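Long-range contacts in HMG-CoA Lyase (Bacillus subtilis subsp. subtilis, PDB 1YDO), which belongs to the HMGL-like family and folds as a TIM barrel, in which a ring of parallel strands is wrapped by helices: residues S38-S49 and I69-L80; I95-S105 and L136-V145. All coordinates share one frame; numbering follows the deposited sequence.

Interaction 1 of 2, residues S38-S49 and I69-L80; sequences SRTGLSYIEITS and IDREKGVTYAAL
Ser38 and Tyr77 meet through their hydroxyls: Tyr77 OH donates to Ser38 OG over 2.7 Å, with the serine oxygen at the edge of the ring and near its plane. The same phenol oxygen accepts from the backbone N of Glu72, nearly straight at 174°, which ties the ring to the turn that begins at Glu72. Charge is concentrated nearby, where Arg39 NH1 forms salt bridges with Asp70 OD1 and, weakly, with Glu72 OE1, in a network that Lys73 joins through Glu72. The arginine presents an edge to Asp70, the two planes 61° apart.

Main-chain bonds join strands 44-49 and 76-80 in parallel. Ile45 carries two of them, its N donating to Thr76 O at 2.9 Å and its O accepting from Ala78 N at 3.0 Å. With helix 62-68 between the strands, this is a beta-alpha-beta crossover of the TIM barrel.

Apolar packing differs on the two faces. On the face bearing Tyr44 and Ala78, CZ of the tyrosine ring lies 3.6 Å from Ala78 CB, while its OH is hydrogen-bonded to Glu97. On the helix-facing side Ile47 CG2 meets the Tyr77 ring at its edge, 3.4 Å from CD1. CG of Tyr77 is anti to the carbonyl carbon (chi1 -64°), which sets the ring with Val75 CG1 above one face and Ile69 CD1 above the other, each displaced toward the rim.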
loop_
_atom_site.group_PDB
_atom_site.type_symbol
_atom_site.label_atom_id
_atom_site.label_comp_id
_atom_site.label_asym_id
_atom_site.label_seq_id
_atom_site.Cartn_x
_atom_site.Cartn_y
_atom_site.Cartn_z
ATOM N N SER A 38 9.967 18.530 -13.704
ATOM C CA SER A 38 11.270 18.549 -14.377
ATOM C C SER A 38 12.402 18.819 -13.400
ATOM O O SER A 38 13.434 18.156 -13.441
ATOM C CB SER A 38 11.301 19.624 -15.462
ATOM O OG SER A 38 10.316 19.394 -16.456
ATOM N N ARG A 39 12.226 19.799 -12.528
ATOM C CA ARG A 39 13.275 20.097 -11.570
ATOM C C ARG A 39 12.953 19.488 -10.217
ATOM O O ARG A 39 13.010 20.148 -9.183
ATOM C CB ARG A 39 13.482 21.614 -11.450
ATOM C CG ARG A 39 12.289 22.412 -10.978
ATOM C CD ARG A 39 12.626 23.908 -11.007
ATOM N NE ARG A 39 12.792 24.413 -12.374
ATOM C CZ ARG A 39 11.793 24.796 -13.170
ATOM N NH1 ARG A 39 12.057 25.231 -14.395
ATOM N NH2 ARG A 39 10.533 24.766 -12.738
ATOM N N THR A 40 12.625 18.206 -10.238
ATOM C CA THR A 40 12.288 17.495 -9.025
ATOM C C THR A 40 13.347 16.428 -8.744
ATOM O O THR A 40 13.576 16.022 -7.601
ATOM C CB THR A 40 10.911 16.846 -9.173
ATOM O OG1 THR A 40 10.333 16.664 -7.880
ATOM C CG2 THR A 40 11.024 15.501 -9.867
ATOM N N GLY A 41 14.016 15.993 -9.801
ATOM C CA GLY A 41 15.042 14.987 -9.646
ATOM C C GLY A 41 14.722 13.846 -10.578
ATOM O O GLY A 41 15.593 13.070 -10.964
ATOM N N LEU A 42 13.452 13.735 -10.937
ATOM C CA LEU A 42 13.031 12.691 -11.859
ATOM C C LEU A 42 13.843 12.865 -13.145
ATOM O O LEU A 42 14.206 13.981 -13.501
ATOM C CB LEU A 42 11.535 12.834 -12.157
ATOM C CG LEU A 42 10.554 12.369 -11.084
ATOM C CD1 LEU A 42 9.187 12.938 -11.357
ATOM C CD2 LEU A 42 10.510 10.846 -11.063
ATOM N N SER A 43 14.120 11.765 -13.835
ATOM C CA SER A 43 14.892 11.808 -15.071
ATOM C C SER A 43 14.069 11.331 -16.266
ATOM O O SER A 43 14.614 11.103 -17.343
ATOM C CB SER A 43 16.127 10.919 -14.953
ATOM O OG SER A 43 15.767 9.563 -14.948
ATOM N N TYR A 44 12.763 11.166 -16.077
ATOM C CA TYR A 44 11.894 10.703 -17.147
ATOM C C TYR A 44 10.470 11.149 -16.865
ATOM O O TYR A 44 9.971 10.957 -15.765
ATOM C CB TYR A 44 11.971 9.189 -17.230
ATOM C CG TYR A 44 11.182 8.595 -18.358
ATOM C CD1 TYR A 44 9.801 8.448 -18.265
ATOM C CD2 TYR A 44 11.826 8.115 -19.496
ATOM C CE1 TYR A 44 9.078 7.826 -19.277
ATOM C CE2 TYR A 44 11.115 7.490 -20.512
ATOM C CZ TYR A 44 9.737 7.342 -20.393
ATOM O OH TYR A 44 9.025 6.673 -21.366
ATOM N N ILE A 45 9.816 11.743 -17.861
ATOM C CA ILE A 45 8.460 12.236 -17.680
ATOM C C ILE A 45 7.622 12.168 -18.948
ATOM O O ILE A 45 7.963 12.813 -19.930
ATOM C CB ILE A 45 8.473 13.701 -17.279
ATOM C CG1 ILE A 45 9.351 13.923 -16.060
ATOM C CG2 ILE A 45 7.064 14.162 -17.029
ATOM C CD1 ILE A 45 9.347 15.364 -15.599
ATOM N N GLU A 46 6.530 11.406 -18.942
ATOM C CA GLU A 46 5.681 11.385 -20.125
ATOM C C GLU A 46 4.829 12.647 -20.087
ATOM O O GLU A 46 3.760 12.651 -19.487
ATOM C CB GLU A 46 4.757 10.192 -20.120
ATOM C CG GLU A 46 5.453 8.902 -20.333
ATOM C CD GLU A 46 4.488 7.800 -20.747
ATOM O OE1 GLU A 46 4.915 6.622 -20.823
ATOM O OE2 GLU A 46 3.301 8.109 -21.000
ATOM N N ILE A 47 5.291 13.714 -20.725
ATOM C CA ILE A 47 4.558 14.969 -20.712
ATOM C C ILE A 47 3.134 14.897 -21.243
ATOM O O ILE A 47 2.262 15.615 -20.759
ATOM C CB ILE A 47 5.302 16.036 -21.503
ATOM C CG1 ILE A 47 5.472 15.575 -22.950
ATOM C CG2 ILE A 47 6.658 16.300 -20.875
ATOM C CD1 ILE A 47 6.073 16.627 -23.850
ATOM N N THR A 48 2.883 14.040 -22.226
ATOM C CA THR A 48 1.537 13.944 -22.790
ATOM C C THR A 48 1.369 12.773 -23.746
ATOM O O THR A 48 2.291 11.978 -23.945
ATOM C CB THR A 48 1.186 15.197 -23.577
ATOM O OG1 THR A 48 -0.135 15.076 -24.120
ATOM C CG2 THR A 48 2.174 15.376 -24.724
ATOM N N SER A 49 0.179 12.687 -24.340
ATOM C CA SER A 49 -0.155 11.632 -25.297
ATOM C C SER A 49 -0.590 12.239 -26.618
ATOM O O SER A 49 -1.343 13.214 -26.644
ATOM C CB SER A 49 -1.284 10.745 -24.761
ATOM O OG SER A 49 -1.882 9.989 -25.799
ATOM N N ILE A 69 6.672 23.260 -21.929
ATOM C CA ILE A 69 7.514 22.850 -20.809
ATOM C C ILE A 69 8.909 23.470 -20.847
ATOM O O ILE A 69 9.391 23.885 -21.900
ATOM C CB ILE A 69 7.689 21.324 -20.766
ATOM C CG1 ILE A 69 8.487 20.859 -21.988
ATOM C CG2 ILE A 69 6.331 20.643 -20.723
ATOM C CD1 ILE A 69 9.028 19.445 -21.867
ATOM N N ASP A 70 9.551 23.524 -19.685
ATOM C CA ASP A 70 10.891 24.079 -19.581
ATOM C C ASP A 70 11.931 23.171 -20.218
ATOM O O ASP A 70 12.881 23.643 -20.835
ATOM C CB ASP A 70 11.258 24.317 -18.119
ATOM C CG ASP A 70 10.649 25.570 -17.577
ATOM O OD1 ASP A 70 10.591 25.698 -16.335
ATOM O OD2 ASP A 70 10.243 26.431 -18.399
ATOM N N ARG A 71 11.758 21.864 -20.060
ATOM C CA ARG A 71 12.694 20.907 -20.636
ATOM C C ARG A 71 14.095 21.059 -20.029
ATOM O O ARG A 71 14.924 21.822 -20.517
ATOM C CB ARG A 71 12.734 21.094 -22.156
ATOM C CG ARG A 71 13.293 19.901 -22.873
ATOM C CD ARG A 71 12.675 19.715 -24.239
ATOM N NE ARG A 71 11.228 19.531 -24.209
ATOM C CZ ARG A 71 10.547 18.896 -25.161
ATOM N NH1 ARG A 71 9.233 18.761 -25.082
ATOM N NH2 ARG A 71 11.191 18.367 -26.189
ATOM N N GLU A 72 14.335 20.317 -18.952
ATOM C CA GLU A 72 15.604 20.344 -18.240
ATOM C C GLU A 72 16.564 19.304 -18.787
ATOM O O GLU A 72 16.149 18.337 -19.439
ATOM C CB GLU A 72 15.371 20.056 -16.761
ATOM C CG GLU A 72 14.323 20.958 -16.121
ATOM C CD GLU A 72 14.888 22.285 -15.655
ATOM O OE1 GLU A 72 14.109 23.272 -15.550
ATOM O OE2 GLU A 72 16.111 22.333 -15.373
ATOM N N LYS A 73 17.846 19.496 -18.497
ATOM C CA LYS A 73 18.886 18.580 -18.949
ATOM C C LYS A 73 18.949 17.322 -18.088
ATOM O O LYS A 73 18.746 17.361 -16.875
ATOM C CB LYS A 73 20.241 19.297 -18.957
ATOM C CG LYS A 73 20.311 20.522 -18.060
ATOM C CD LYS A 73 20.059 20.163 -16.603
ATOM C CE LYS A 73 19.607 21.375 -15.808
ATOM N NZ LYS A 73 18.338 21.918 -16.364
ATOM N N GLY A 74 19.231 16.207 -18.739
ATOM C CA GLY A 74 19.308 14.943 -18.041
ATOM C C GLY A 74 17.918 14.365 -17.852
ATOM O O GLY A 74 17.756 13.298 -17.252
ATOM N N VAL A 75 16.913 15.069 -18.370
ATOM C CA VAL A 75 15.537 14.631 -18.255
ATOM C C VAL A 75 15.066 14.093 -19.576
ATOM O O VAL A 75 15.275 14.713 -20.604
ATOM C CB VAL A 75 14.620 15.783 -17.853
ATOM C CG1 VAL A 75 13.207 15.256 -17.639
ATOM C CG2 VAL A 75 15.129 16.443 -16.586
ATOM N N THR A 76 14.430 12.931 -19.550
ATOM C CA THR A 76 13.936 12.329 -20.776
ATOM C C THR A 76 12.433 12.596 -20.869
ATOM O O THR A 76 11.656 12.046 -20.096
ATOM C CB THR A 76 14.196 10.808 -20.787
ATOM O OG1 THR A 76 15.579 10.563 -20.510
ATOM C CG2 THR A 76 13.866 10.214 -22.141
ATOM N N TYR A 77 12.025 13.449 -21.805
ATOM C CA TYR A 77 10.611 13.765 -21.992
ATOM C C TYR A 77 10.010 12.845 -23.048
ATOM O O TYR A 77 10.402 12.860 -24.215
ATOM C CB TYR A 77 10.453 15.235 -22.385
ATOM C CG TYR A 77 10.908 16.193 -21.298
ATOM C CD1 TYR A 77 10.022 16.646 -20.324
ATOM C CD2 TYR A 77 12.240 16.591 -21.213
ATOM C CE1 TYR A 77 10.450 17.468 -19.282
ATOM C CE2 TYR A 77 12.687 17.410 -20.182
ATOM C CZ TYR A 77 11.788 17.845 -19.216
ATOM O OH TYR A 77 12.237 18.620 -18.186
ATOM N N ALA A 78 9.056 12.027 -22.619
ATOM C CA ALA A 78 8.420 11.073 -23.512
ATOM C C ALA A 78 6.936 11.361 -23.691
ATOM O O ALA A 78 6.330 12.091 -22.906
ATOM C CB ALA A 78 8.620 9.642 -22.979
ATOM N N ALA A 79 6.356 10.774 -24.727
ATOM C CA ALA A 79 4.941 10.944 -24.998
ATOM C C ALA A 79 4.391 9.658 -25.587
ATOM O O ALA A 79 5.112 8.875 -26.200
ATOM C CB ALA A 79 4.742 12.070 -25.953
ATOM N N LEU A 80 3.108 9.435 -25.386
ATOM C CA LEU A 80 2.505 8.248 -25.919
ATOM C C LEU A 80 2.293 8.464 -27.414
ATOM O O LEU A 80 1.794 9.505 -27.819
ATOM C CB LEU A 80 1.167 8.006 -25.249
ATOM C CG LEU A 80 0.722 6.542 -25.297
ATOM C CD1 LEU A 80 1.633 5.714 -24.413
ATOM C CD2 LEU A 80 -0.699 6.445 -24.827
#

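Interaction 2 of 2, residues I95-S105 and L136-V145; sequences INEACVFMSAS and LTTRAYLSTV
Seven parallel bridges, from Glu97 opposite Thr137 to Ser103 opposite Ser143, pair strands 97-103 and 137-143 with their axes inclined by 24°, through backbone bonds such as Ala98 N to Thr137 O and Arg139 N to Ala98 O, each 3.0 Å, the one from Val100 N to Arg139 O being weak.

Glu97, Cys99, Arg139 and Tyr141 share the face turned to the barrel interior. At the exposed beginning of strand 137-143, Thr137 OG1 donates to Glu97 OE1 at 2.9 Å, meeting the anti side of the carboxylate 23° out of its plane. The other oxygen, Glu97 OE2, is hydrogen-bonded by Tyr44 OH and lies 3.3 Å from Arg139 CB, alongside the aliphatic root of the arginine and not its charged end. With CG turned away from the main-chain nitrogen (chi1 -176°), the Arg139 chain stays extended to NE, a course that carries the guanidinium past Glu97 to a salt bridge with Asp231. Cys99 CB approaches the edge of the Tyr141 ring at CD2, and the ring also meets that of His207, planes about 50° apart.

On the reverse face Val100 CG2 touches Ala140 CB at 3.9 Å; just past the end of strand 97-103, Leu142 CD2 packs on Ala104 CB. The chemistry thus divides as in a TIM barrel: inside, Arg139 pairs with Asp231 and Glu97 with Tyr44, while the other face, with Val100, Ala140 and Leu142, also carries Thr138, hydrogen-bonded to Asn128 of helix 117-133, and the selenomethionine Met102, which touches Asn109 of helix 106-110.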
loop_
_atom_site.group_PDB
_atom_site.type_symbol
_atom_site.label_atom_id
_atom_site.label_comp_id
_atom_site.label_asym_id
_atom_site.label_seq_id
_atom_site.Cartn_x
_atom_site.Cartn_y
_atom_site.Cartn_z
ATOM N N ILE A 95 9.559 15.601 -28.432
ATOM C CA ILE A 95 9.646 14.437 -27.560
ATOM C C ILE A 95 10.917 13.647 -27.796
ATOM O O ILE A 95 11.257 13.360 -28.938
ATOM C CB ILE A 95 8.440 13.497 -27.747
ATOM C CG1 ILE A 95 7.241 14.053 -26.995
ATOM C CG2 ILE A 95 8.750 12.117 -27.205
ATOM C CD1 ILE A 95 6.824 15.427 -27.456
ATOM N N ASN A 96 11.615 13.302 -26.714
ATOM C CA ASN A 96 12.847 12.536 -26.813
ATOM C C ASN A 96 12.522 11.057 -27.019
ATOM O O ASN A 96 13.143 10.379 -27.839
ATOM C CB ASN A 96 13.677 12.676 -25.543
ATOM C CG ASN A 96 13.867 14.109 -25.133
ATOM O OD1 ASN A 96 14.331 14.922 -25.916
ATOM N ND2 ASN A 96 13.498 14.433 -23.899
ATOM N N GLU A 97 11.548 10.547 -26.270
ATOM C CA GLU A 97 11.191 9.141 -26.391
ATOM C C GLU A 97 9.712 8.915 -26.669
ATOM O O GLU A 97 8.842 9.541 -26.074
ATOM C CB GLU A 97 11.619 8.371 -25.123
ATOM C CG GLU A 97 11.108 6.923 -25.055
ATOM C CD GLU A 97 11.892 6.039 -24.093
ATOM O OE1 GLU A 97 13.055 5.689 -24.410
ATOM O OE2 GLU A 97 11.341 5.683 -23.027
ATOM N N ALA A 98 9.448 8.005 -27.592
ATOM C CA ALA A 98 8.092 7.678 -27.959
ATOM C C ALA A 98 7.716 6.362 -27.313
ATOM O O ALA A 98 8.504 5.426 -27.313
ATOM C CB ALA A 98 7.987 7.568 -29.464
ATOM N N CYS A 99 6.517 6.274 -26.762
ATOM C CA CYS A 99 6.103 5.031 -26.127
ATOM C C CYS A 99 4.935 4.412 -26.851
ATOM O O CYS A 99 3.823 4.924 -26.779
ATOM C CB CYS A 99 5.679 5.292 -24.686
ATOM S SG CYS A 99 6.768 6.375 -23.738
ATOM N N VAL A 100 5.165 3.319 -27.552
ATOM C CA VAL A 100 4.047 2.684 -28.216
ATOM C C VAL A 100 3.283 1.864 -27.176
ATOM O O VAL A 100 3.734 1.732 -26.035
ATOM C CB VAL A 100 4.516 1.766 -29.331
ATOM C CG1 VAL A 100 5.106 2.604 -30.451
ATOM C CG2 VAL A 100 5.534 0.767 -28.788
ATOM N N PHE A 101 2.136 1.312 -27.555
ATOM C CA PHE A 101 1.360 0.530 -26.614
ATOM C C PHE A 101 0.393 -0.417 -27.277
ATOM O O PHE A 101 0.017 -0.245 -28.436
ATOM C CB PHE A 101 0.558 1.436 -25.682
ATOM C CG PHE A 101 -0.344 2.391 -26.396
ATOM C CD1 PHE A 101 0.166 3.568 -26.936
ATOM C CD2 PHE A 101 -1.694 2.106 -26.567
ATOM C CE1 PHE A 101 -0.656 4.451 -27.645
ATOM C CE2 PHE A 101 -2.529 2.981 -27.277
ATOM C CZ PHE A 101 -2.007 4.152 -27.815
HETATM N N MSE A 102 -0.007 -1.430 -26.516
HETATM C CA MSE A 102 -0.965 -2.425 -26.970
HETATM C C MSE A 102 -1.310 -3.314 -25.797
HETATM O O MSE A 102 -0.662 -3.266 -24.758
HETATM C CB MSE A 102 -0.377 -3.266 -28.103
HETATM C CG MSE A 102 0.708 -4.222 -27.670
HETATM SE SE MSE A 102 1.248 -5.371 -29.128
HETATM C CE MSE A 102 -0.253 -6.618 -29.084
ATOM N N SER A 103 -2.337 -4.131 -25.966
ATOM C CA SER A 103 -2.745 -5.021 -24.900
ATOM C C SER A 103 -2.353 -6.472 -25.172
ATOM O O SER A 103 -2.314 -6.919 -26.324
ATOM C CB SER A 103 -4.255 -4.917 -24.695
ATOM O OG SER A 103 -4.695 -5.806 -23.678
ATOM N N ALA A 104 -2.045 -7.195 -24.100
ATOM C CA ALA A 104 -1.679 -8.603 -24.198
ATOM C C ALA A 104 -2.956 -9.391 -24.488
ATOM O O ALA A 104 -2.947 -10.369 -25.237
ATOM C CB ALA A 104 -1.061 -9.067 -22.889
ATOM N N SER A 105 -4.050 -8.945 -23.871
ATOM C CA SER A 105 -5.364 -9.556 -24.043
ATOM C C SER A 105 -5.967 -9.110 -25.371
ATOM O O SER A 105 -5.985 -7.913 -25.691
ATOM C CB SER A 105 -6.294 -9.145 -22.901
ATOM O OG SER A 105 -7.622 -9.002 -23.360
ATOM N N LEU A 136 15.116 8.683 -32.171
ATOM C CA LEU A 136 14.233 8.765 -31.010
ATOM C C LEU A 136 14.226 7.431 -30.284
ATOM O O LEU A 136 14.058 6.385 -30.903
ATOM C CB LEU A 136 12.818 9.089 -31.478
ATOM C CG LEU A 136 12.079 10.131 -30.662
ATOM C CD1 LEU A 136 12.878 11.420 -30.698
ATOM C CD2 LEU A 136 10.690 10.351 -31.233
ATOM N N THR A 137 14.406 7.456 -28.973
ATOM C CA THR A 137 14.392 6.212 -28.212
ATOM C C THR A 137 12.961 5.729 -28.060
ATOM O O THR A 137 12.057 6.525 -27.837
ATOM C CB THR A 137 14.998 6.427 -26.845
ATOM O OG1 THR A 137 14.338 7.527 -26.211
ATOM C CG2 THR A 137 16.478 6.747 -26.985
ATOM N N THR A 138 12.753 4.426 -28.179
ATOM C CA THR A 138 11.408 3.893 -28.071
ATOM C C THR A 138 11.208 3.035 -26.843
ATOM O O THR A 138 12.147 2.432 -26.325
ATOM C CB THR A 138 11.043 3.038 -29.285
ATOM O OG1 THR A 138 11.909 1.892 -29.337
ATOM C CG2 THR A 138 11.161 3.858 -30.566
ATOM N N ARG A 139 9.955 2.966 -26.409
ATOM C CA ARG A 139 9.562 2.190 -25.250
ATOM C C ARG A 139 8.176 1.628 -25.513
ATOM O O ARG A 139 7.325 2.328 -26.056
ATOM C CB ARG A 139 9.521 3.094 -24.031
ATOM C CG ARG A 139 9.229 2.380 -22.752
ATOM C CD ARG A 139 8.731 3.364 -21.733
ATOM N NE ARG A 139 8.781 2.812 -20.393
ATOM C CZ ARG A 139 8.153 3.333 -19.353
ATOM N NH1 ARG A 139 7.413 4.423 -19.515
ATOM N NH2 ARG A 139 8.288 2.768 -18.161
ATOM N N ALA A 140 7.952 0.377 -25.120
ATOM C CA ALA A 140 6.663 -0.274 -25.324
ATOM C C ALA A 140 5.893 -0.434 -24.013
ATOM O O ALA A 140 6.468 -0.707 -22.958
ATOM C CB ALA A 140 6.862 -1.639 -25.992
ATOM N N TYR A 141 4.579 -0.270 -24.108
ATOM C CA TYR A 141 3.686 -0.372 -22.973
ATOM C C TYR A 141 2.756 -1.550 -23.167
ATOM O O TYR A 141 1.703 -1.406 -23.780
ATOM C CB TYR A 141 2.846 0.895 -22.882
ATOM C CG TYR A 141 3.167 1.771 -21.707
ATOM C CD1 TYR A 141 3.010 1.296 -20.412
ATOM C CD2 TYR A 141 3.619 3.083 -21.890
ATOM C CE1 TYR A 141 3.291 2.092 -19.329
ATOM C CE2 TYR A 141 3.903 3.896 -20.805
ATOM C CZ TYR A 141 3.737 3.389 -19.531
ATOM O OH TYR A 141 4.007 4.165 -18.436
ATOM N N LEU A 142 3.130 -2.714 -22.663
ATOM C CA LEU A 142 2.267 -3.879 -22.809
ATOM C C LEU A 142 1.293 -3.874 -21.627
ATOM O O LEU A 142 1.707 -3.945 -20.475
ATOM C CB LEU A 142 3.119 -5.141 -22.793
ATOM C CG LEU A 142 2.618 -6.292 -23.655
ATOM C CD1 LEU A 142 3.483 -7.513 -23.390
ATOM C CD2 LEU A 142 1.169 -6.595 -23.346
ATOM N N SER A 143 -0.000 -3.790 -21.897
ATOM C CA SER A 143 -0.945 -3.751 -20.804
ATOM C C SER A 143 -1.663 -5.066 -20.612
ATOM O O SER A 143 -1.517 -5.988 -21.412
ATOM C CB SER A 143 -1.969 -2.642 -21.005
ATOM O OG SER A 143 -2.725 -2.863 -22.168
ATOM N N THR A 144 -2.426 -5.131 -19.523
ATOM C CA THR A 144 -3.209 -6.293 -19.133
ATOM C C THR A 144 -2.370 -7.575 -19.052
ATOM O O THR A 144 -2.848 -8.660 -19.379
ATOM C CB THR A 144 -4.419 -6.465 -20.092
ATOM O OG1 THR A 144 -5.354 -7.385 -19.524
ATOM C CG2 THR A 144 -3.980 -6.980 -21.435
ATOM N N VAL A 145 -1.125 -7.452 -18.584
ATOM C CA VAL A 145 -0.245 -8.609 -18.473
ATOM C C VAL A 145 -0.512 -9.426 -17.214
ATOM O O VAL A 145 -0.142 -10.594 -17.141
ATOM C CB VAL A 145 1.247 -8.198 -18.493
ATOM C CG1 VAL A 145 1.544 -7.394 -19.731
ATOM C CG2 VAL A 145 1.592 -7.408 -17.267
#

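In the fold
Both segments of interaction 1 precede those of interaction 2 in the sequence, and the centres of the two contacts are about 17 Å apart. Together they supply four consecutive strands of the parallel barrel sheet, 44-49, 76-80, 97-103 and 137-143. Helix 84-93 connects the inner pair, whose edges join the two contacts: Tyr77 O lies 2.8 Å from Asn96 N and Ala79 O lies 3.0 Å from Cys99 N, both probable hydrogen bonds. Inside the barrel Glu46 of interaction 1 packs against the Tyr141 ring of interaction 2. The two contacts therefore form one continuous arc of the barrel wall, with side chains converging on a common interior.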